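Local coordinates for cytoplasmic export protein 1 (Saccharomyces cerevisiae, PDB 3VWA) that takes part in nuclear tRNA export, binding tRNA and possibly passing aminoacylated tRNA from the export receptors at the nuclear pore to the translation machinery, at residues V92-D97 and K196-P201; K320-L325 and R358-I363; T448-S453 and S458-T463. All coordinates share one frame; numbering follows the deposited sequence.

Interaction 1. Residues V92-D97 and K196-P201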
# COMPACT_ATOMS: atom_id res chain seq x y z
N VAL A 92 7.26 7.24 -14.19
CA VAL A 92 8.30 7.30 -13.16
C VAL A 92 9.56 6.76 -13.81
O VAL A 92 9.54 5.71 -14.46
CB VAL A 92 7.90 6.50 -11.88
CG1 VAL A 92 9.06 6.41 -10.88
CG2 VAL A 92 6.75 7.22 -11.18
N PRO A 93 10.66 7.51 -13.75
CA PRO A 93 11.85 6.91 -14.35
C PRO A 93 12.37 5.73 -13.51
O PRO A 93 12.30 5.77 -12.31
CB PRO A 93 12.85 8.05 -14.38
CG PRO A 93 12.40 9.00 -13.30
CD PRO A 93 10.91 8.81 -13.11
N PHE A 94 12.82 4.68 -14.15
CA PHE A 94 13.29 3.52 -13.47
C PHE A 94 14.29 3.91 -12.39
O PHE A 94 15.22 4.67 -12.65
CB PHE A 94 13.89 2.59 -14.50
CG PHE A 94 14.20 1.25 -13.96
CD1 PHE A 94 13.31 0.21 -14.13
CD2 PHE A 94 15.40 1.02 -13.28
CE1 PHE A 94 13.61 -1.05 -13.62
CE2 PHE A 94 15.70 -0.21 -12.82
CZ PHE A 94 14.79 -1.25 -12.97
N PRO A 95 14.09 3.41 -11.16
CA PRO A 95 14.98 3.75 -10.01
C PRO A 95 16.23 2.91 -10.03
O PRO A 95 16.33 1.87 -9.37
CB PRO A 95 14.11 3.46 -8.79
CG PRO A 95 13.09 2.48 -9.26
CD PRO A 95 12.86 2.74 -10.73
N TRP A 96 17.18 3.34 -10.85
CA TRP A 96 18.47 2.62 -10.94
C TRP A 96 19.18 2.64 -9.63
O TRP A 96 19.78 1.65 -9.25
CB TRP A 96 19.34 3.17 -12.05
CG TRP A 96 18.77 2.88 -13.41
CD1 TRP A 96 18.06 3.75 -14.24
CD2 TRP A 96 18.85 1.61 -14.16
NE1 TRP A 96 17.71 3.12 -15.43
CE2 TRP A 96 18.14 1.83 -15.43
CE3 TRP A 96 19.40 0.35 -13.90
CZ2 TRP A 96 18.01 0.84 -16.37
CZ3 TRP A 96 19.25 -0.64 -14.86
CH2 TRP A 96 18.58 -0.41 -16.07
N ASP A 97 19.07 3.76 -8.90
CA ASP A 97 19.63 3.87 -7.53
C ASP A 97 19.03 2.86 -6.57
O ASP A 97 19.44 2.80 -5.40
CB ASP A 97 19.42 5.28 -6.94
CG ASP A 97 19.93 6.38 -7.86
OD1 ASP A 97 19.50 7.55 -7.68
OD2 ASP A 97 20.76 6.08 -8.76
N LYS A 196 21.99 -6.58 -19.43
CA LYS A 196 23.18 -6.78 -18.59
C LYS A 196 23.19 -5.77 -17.47
O LYS A 196 23.61 -6.11 -16.36
CB LYS A 196 24.46 -6.71 -19.41
CG LYS A 196 24.68 -8.02 -20.20
CD LYS A 196 26.07 -8.13 -20.79
CE LYS A 196 26.17 -7.29 -22.05
NZ LYS A 196 27.52 -7.32 -22.67
N SER A 197 22.73 -4.54 -17.74
CA SER A 197 22.70 -3.52 -16.68
C SER A 197 21.61 -3.84 -15.63
O SER A 197 21.77 -3.50 -14.47
CB SER A 197 22.47 -2.10 -17.22
OG SER A 197 23.18 -1.89 -18.43
N LEU A 198 20.52 -4.47 -16.06
CA LEU A 198 19.44 -4.86 -15.16
C LEU A 198 19.83 -5.99 -14.24
O LEU A 198 19.40 -6.02 -13.08
CB LEU A 198 18.19 -5.26 -15.96
CG LEU A 198 17.43 -4.04 -16.51
CD1 LEU A 198 16.48 -4.33 -17.66
CD2 LEU A 198 16.69 -3.32 -15.38
N MSE A 199 20.65 -6.92 -14.75
CA MSE A 199 20.90 -8.20 -14.10
C MSE A 199 22.39 -8.43 -14.10
O MSE A 199 22.94 -8.74 -15.16
CB MSE A 199 20.30 -9.27 -15.02
CG MSE A 199 19.37 -10.30 -14.38
SE MSE A 199 18.02 -10.91 -15.72
CE MSE A 199 16.66 -11.28 -14.37
N ALA A 200 23.05 -8.27 -12.95
CA ALA A 200 24.49 -8.59 -12.80
C ALA A 200 24.83 -10.08 -13.14
O ALA A 200 24.00 -10.97 -12.89
CB ALA A 200 24.99 -8.21 -11.40
N PRO A 201 26.03 -10.35 -13.72
CA PRO A 201 26.39 -11.71 -14.22
C PRO A 201 26.20 -12.89 -13.25
O PRO A 201 26.10 -14.03 -13.72
CB PRO A 201 27.87 -11.56 -14.60
CG PRO A 201 28.00 -10.12 -14.98
CD PRO A 201 27.09 -9.37 -14.04

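Interaction 2. Residues K320-L325 and R358-I363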
# COMPACT_ATOMS: atom_id res chain seq x y z
N LYS A 320 -14.24 -16.93 -0.31
CA LYS A 320 -13.07 -16.16 -0.67
C LYS A 320 -13.03 -14.77 0.01
O LYS A 320 -12.05 -14.05 -0.12
CB LYS A 320 -12.93 -16.03 -2.20
CG LYS A 320 -12.73 -17.34 -2.91
CD LYS A 320 -11.47 -18.05 -2.41
CE LYS A 320 -10.96 -19.02 -3.46
NZ LYS A 320 -9.81 -19.80 -2.89
N LEU A 321 -14.10 -14.41 0.73
CA LEU A 321 -14.16 -13.09 1.39
C LEU A 321 -13.02 -12.82 2.35
O LEU A 321 -12.34 -11.83 2.22
CB LEU A 321 -15.48 -12.92 2.12
CG LEU A 321 -16.67 -12.84 1.17
CD1 LEU A 321 -17.92 -13.11 2.01
CD2 LEU A 321 -16.70 -11.48 0.51
N VAL A 322 -12.83 -13.69 3.32
CA VAL A 322 -11.71 -13.64 4.28
C VAL A 322 -10.34 -13.68 3.59
O VAL A 322 -9.52 -12.82 3.83
CB VAL A 322 -11.90 -14.70 5.41
CG1 VAL A 322 -10.71 -14.78 6.36
CG2 VAL A 322 -13.15 -14.37 6.20
N PRO A 323 -10.09 -14.66 2.71
CA PRO A 323 -8.70 -14.66 2.15
C PRO A 323 -8.36 -13.45 1.29
O PRO A 323 -7.29 -12.90 1.47
CB PRO A 323 -8.60 -15.96 1.34
CG PRO A 323 -9.85 -16.73 1.64
CD PRO A 323 -10.88 -15.82 2.27
N PHE A 324 -9.27 -13.03 0.39
CA PHE A 324 -9.02 -11.90 -0.47
C PHE A 324 -8.89 -10.62 0.35
O PHE A 324 -8.05 -9.79 0.07
CB PHE A 324 -10.17 -11.68 -1.52
CG PHE A 324 -10.29 -12.76 -2.59
CD1 PHE A 324 -9.48 -13.90 -2.59
CD2 PHE A 324 -11.29 -12.66 -3.59
CE1 PHE A 324 -9.59 -14.90 -3.59
CE2 PHE A 324 -11.42 -13.63 -4.57
CZ PHE A 324 -10.59 -14.77 -4.57
N LEU A 325 -9.75 -10.44 1.34
CA LEU A 325 -9.73 -9.17 2.12
C LEU A 325 -8.43 -9.15 2.91
O LEU A 325 -7.85 -8.06 3.16
CB LEU A 325 -10.90 -9.16 3.08
CG LEU A 325 -11.93 -8.06 3.22
CD1 LEU A 325 -12.71 -8.27 4.52
CD2 LEU A 325 -11.37 -6.64 3.19
N ARG A 358 -15.20 -10.37 10.49
CA ARG A 358 -15.10 -9.47 11.61
C ARG A 358 -13.83 -9.75 12.46
O ARG A 358 -13.13 -8.81 12.82
CB ARG A 358 -16.36 -9.55 12.48
CG ARG A 358 -16.28 -8.69 13.73
CD ARG A 358 -16.21 -7.20 13.40
NE ARG A 358 -17.46 -6.71 12.80
CZ ARG A 358 -18.58 -6.39 13.47
NH1 ARG A 358 -19.65 -5.90 12.80
NH2 ARG A 358 -18.63 -6.51 14.80
N PHE A 359 -13.49 -11.01 12.73
CA PHE A 359 -12.18 -11.27 13.39
C PHE A 359 -11.02 -10.64 12.55
O PHE A 359 -10.05 -10.06 13.08
CB PHE A 359 -11.92 -12.78 13.50
CG PHE A 359 -12.66 -13.47 14.64
CD1 PHE A 359 -12.39 -13.15 15.98
CD2 PHE A 359 -13.57 -14.51 14.37
CE1 PHE A 359 -13.04 -13.84 17.02
CE2 PHE A 359 -14.24 -15.17 15.41
CZ PHE A 359 -13.96 -14.84 16.73
N LEU A 360 -11.11 -10.78 11.22
CA LEU A 360 -10.03 -10.25 10.40
C LEU A 360 -9.93 -8.71 10.55
O LEU A 360 -8.80 -8.17 10.65
CB LEU A 360 -10.19 -10.66 8.94
CG LEU A 360 -9.20 -10.05 7.97
CD1 LEU A 360 -7.68 -10.32 8.22
CD2 LEU A 360 -9.64 -10.50 6.60
N LEU A 361 -11.10 -8.05 10.55
CA LEU A 361 -11.18 -6.60 10.61
C LEU A 361 -10.72 -6.09 11.98
O LEU A 361 -10.10 -5.04 12.10
CB LEU A 361 -12.65 -6.15 10.44
CG LEU A 361 -13.31 -6.31 9.07
CD1 LEU A 361 -14.82 -6.08 9.15
CD2 LEU A 361 -12.65 -5.35 8.08
N LEU A 362 -11.06 -6.84 13.03
CA LEU A 362 -10.64 -6.44 14.34
C LEU A 362 -9.12 -6.39 14.41
O LEU A 362 -8.59 -5.44 14.95
CB LEU A 362 -11.25 -7.33 15.45
CG LEU A 362 -12.74 -7.28 15.68
CD1 LEU A 362 -13.11 -8.34 16.71
CD2 LEU A 362 -13.29 -5.94 16.15
N ILE A 363 -8.45 -7.40 13.84
CA ILE A 363 -6.98 -7.42 13.69
C ILE A 363 -6.38 -6.21 12.98
O ILE A 363 -5.31 -5.78 13.37
CB ILE A 363 -6.46 -8.71 13.00
CG1 ILE A 363 -6.62 -9.89 13.95
CG2 ILE A 363 -5.00 -8.62 12.61
CD1 ILE A 363 -6.96 -11.21 13.28

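Interaction 3. Residues T448-S453 and S458-T463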
# COMPACT_ATOMS: atom_id res chain seq x y z
N THR A 448 -9.87 7.43 32.45
CA THR A 448 -9.30 8.75 32.38
C THR A 448 -9.52 9.44 31.05
O THR A 448 -9.13 10.62 30.94
CB THR A 448 -7.76 8.71 32.57
OG1 THR A 448 -7.22 7.69 31.76
CG2 THR A 448 -7.39 8.38 34.01
N ILE A 449 -10.07 8.76 30.03
CA ILE A 449 -10.42 9.50 28.78
C ILE A 449 -11.90 9.87 28.62
O ILE A 449 -12.28 10.46 27.63
CB ILE A 449 -9.94 8.85 27.45
CG1 ILE A 449 -10.74 7.59 27.18
CG2 ILE A 449 -8.42 8.71 27.44
CD1 ILE A 449 -10.00 6.61 26.32
N LEU A 450 -12.71 9.51 29.60
CA LEU A 450 -14.07 10.00 29.66
C LEU A 450 -14.05 11.52 29.85
O LEU A 450 -13.17 12.09 30.51
CB LEU A 450 -14.84 9.30 30.79
CG LEU A 450 -15.38 7.89 30.51
CD1 LEU A 450 -14.60 7.10 29.47
CD2 LEU A 450 -15.42 7.08 31.79
N SER A 451 -15.00 12.21 29.23
CA SER A 451 -15.15 13.61 29.60
C SER A 451 -16.15 13.73 30.78
O SER A 451 -17.31 14.08 30.61
CB SER A 451 -15.50 14.48 28.37
OG SER A 451 -16.89 14.49 28.10
N THR A 452 -15.72 13.34 31.97
CA THR A 452 -16.43 13.72 33.19
C THR A 452 -15.45 14.18 34.24
O THR A 452 -14.24 14.18 34.02
CB THR A 452 -17.23 12.57 33.85
OG1 THR A 452 -16.62 11.29 33.56
CG2 THR A 452 -18.71 12.67 33.47
N SER A 453 -15.99 14.46 35.41
CA SER A 453 -15.24 15.01 36.49
C SER A 453 -14.40 13.90 37.10
O SER A 453 -14.64 12.70 36.92
CB SER A 453 -16.21 15.56 37.51
OG SER A 453 -17.02 14.53 38.02
N SER A 458 -14.01 8.60 39.60
CA SER A 458 -13.94 7.84 40.88
C SER A 458 -15.14 6.95 41.13
O SER A 458 -14.98 5.79 41.52
CB SER A 458 -13.74 8.77 42.09
OG SER A 458 -12.40 9.23 42.10
N ASN A 459 -16.34 7.48 40.92
CA ASN A 459 -17.57 6.65 41.06
C ASN A 459 -17.64 5.50 40.07
O ASN A 459 -17.99 4.42 40.42
CB ASN A 459 -18.84 7.51 40.88
CG ASN A 459 -19.03 8.48 42.01
OD1 ASN A 459 -18.40 8.32 43.07
ND2 ASN A 459 -19.90 9.48 41.81
N ILE A 460 -17.29 5.78 38.83
CA ILE A 460 -17.12 4.74 37.84
C ILE A 460 -16.15 3.63 38.22
O ILE A 460 -16.45 2.44 38.09
CB ILE A 460 -16.70 5.39 36.52
CG1 ILE A 460 -17.88 6.19 35.95
CG2 ILE A 460 -16.13 4.34 35.56
CD1 ILE A 460 -17.47 7.05 34.78
N LEU A 461 -14.99 4.02 38.72
CA LEU A 461 -14.02 3.00 39.09
C LEU A 461 -14.48 2.21 40.31
O LEU A 461 -14.43 0.94 40.30
CB LEU A 461 -12.63 3.63 39.34
CG LEU A 461 -11.95 4.15 38.05
CD1 LEU A 461 -10.75 5.05 38.32
CD2 LEU A 461 -11.65 3.01 37.05
N ALA A 462 -14.93 2.92 41.36
CA ALA A 462 -15.33 2.23 42.62
C ALA A 462 -16.41 1.24 42.33
O ALA A 462 -16.36 0.11 42.84
CB ALA A 462 -15.76 3.18 43.73
N THR A 463 -17.39 1.66 41.52
CA THR A 463 -18.52 0.77 41.18
C THR A 463 -18.08 -0.49 40.38
O THR A 463 -18.55 -1.60 40.61
CB THR A 463 -19.60 1.50 40.34
OG1 THR A 463 -19.99 2.74 40.96
CG2 THR A 463 -20.83 0.60 40.14

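Interaction 1. Residues V92-D97 and K196-P201
Two different first torsions bring Phe94 and Trp96 to the same methyl of Leu198: Phe94 turns its CG anti to the backbone N (chi1 -170°), whereas Trp96 sets its CG anti to the carbonyl carbon (chi1 -68°), which leaves CZ3 and CH2 of the indole as its nearest atoms to the end of helix 186-198. Leu198 CD2 sits where the two rings converge. Leu198 CD2 lies 3.7 Å from Phe94 CZ, the para carbon of the phenyl ring, approached obliquely, and 3.5 Å from Trp96 CH2. Trp96 also meets the branch carbon behind that methyl, with CH2 3.8 Å from Leu198 CG, and the two side chains cross at about a right angle. The rings brace each other as well: Phe94 CD2 stands 3.5 Å above the plane of the Trp96 ring, over its centre. At the indole edge, near its plane, Ser197 O lies 3.8 Å from Trp96 CZ3. In the kinase-like domain, 92-97 follows strand 85-89 of the large sheet and begins with the short strand 92-93; Val92 and Phe94 pair with strand 136-138, a course consistent with the hinge between the lobes of protein kinases. Residues 196-198 end helix 186-198, and Leu198 also touches Ile113 of helix 106-122. Phe94 makes an edge-to-face contact with Trp144. Trp96 NE1 bonds to Lys133 O, while Ser197 OG bonds back to Leu193 O.

Interaction 2. Residues K320-L325 and R358-I363
Leu360 drives one methyl, CD2, into the angle between Val322 and Leu325 of the facing helix, covering the carbonyl of the first and the base of the side chain of the second. Leu360 CD2 lies 3.6 Å from Val322 O, a van der Waals contact of a methyl with a backbone oxygen, and 4.0 Å from Leu325 CB. A looser touch to Val322, with its CG1 4.4 Å from Leu360 CD2, completes the apolar patch. The leucine reaches this far because its CG is anti to the backbone N (chi1 174°), extending the side chain from the surface of its helix. The touching segments belong to helices 321-335 and 355-368 of the helical part that follows the kinase-like domain and carries the HEAT repeats farther on. They run in roughly the same direction, and helix 342-351 comes between them in the chain. This intervening helix fills in beside the contact: Leu325 reaches Leu345 and Ser349 on it, and Leu361 packs on Ser349 and Phe350. Other side chains of 320-325 meet earlier helices. Phe324, whose CB points away from 358-363, packs on Leu259 and Met262 of helix 255-271 and on Leu292 of helix 283-303. Lys320 CB rests 3.5 Å above the Phe324 ring, over its centre, while Lys320 NZ forms a salt bridge with Glu266. From 358-363, Leu362 and Arg358 pack on Leu396 of helix 394-407.

Interaction 3. Residues T448-S453 and S458-T463
A connecting loop between consecutive helices of the solenoid, 433-446 and 454-469, folds back on the second of them. Its contact residue is chiefly Leu450, which meets Ile460 tip to tip: Leu450 CD2 lies 3.6 Å from Ile460 CD1, each side chain spending the end of one branch on the contact. Ile460 gets there with CG1 anti to the carbonyl carbon (chi1 -70°) and CD1 continuing outward. Thr452 adds a marginal touch from farther along the loop, its OG1 4.5 Å from Ile460 CD1. Ser451 is the centre of an inverse gamma turn, with a weak bond of 3.2 Å from Thr452 N to Leu450 O. The loop then hands over to the helix at Ser453, the N-cap residue, whose OG accepts from Asn456 N and so satisfies an amide of the first turn. Leu421 of helix 413-427 touches both Leu450 and Ile460, and Asn417 of the same helix packs against Leu450 and receives the Ser451 N-H on its OD1; thus the loop and helix 454-469 share a neighbour. This surface contact falls between the stretches assigned as HEAT repeats 1 and 2. Farther along the helix, Thr463 OG1 donates to Asn459 O at 2.7 Å, tilted 31° from the carbonyl plane. Thr463 N also bonds to Asn459 O (3.0 Å), and the two donors reach that oxygen from opposite faces of its plane, so one residue grips it twice and the hydroxyl is tied back to its own helix through OG1. Asn459 OD1 bonds to Lys499 NZ of another helix.

In the fold
From the N terminus, the chain first builds the kinase-like domain, where interaction 1 closes a loop of about a hundred residues between the stretch after strand 85-89 and the end of helix 186-198. It next enters the helical part. Interaction 2 closes a shorter loop there, joining helices 321-335 and 355-368, with helix 342-351 between them in sequence. Interaction 3 is the most local, bringing a connecting loop onto the helix that follows it. The three loops succeed one another without nesting or crossing. The centres of interactions 1 and 2 are about 37 Å apart, those of 2 and 3 about 35 Å, and those of 1 and 3 about 60 Å, marking out an elongated molecule.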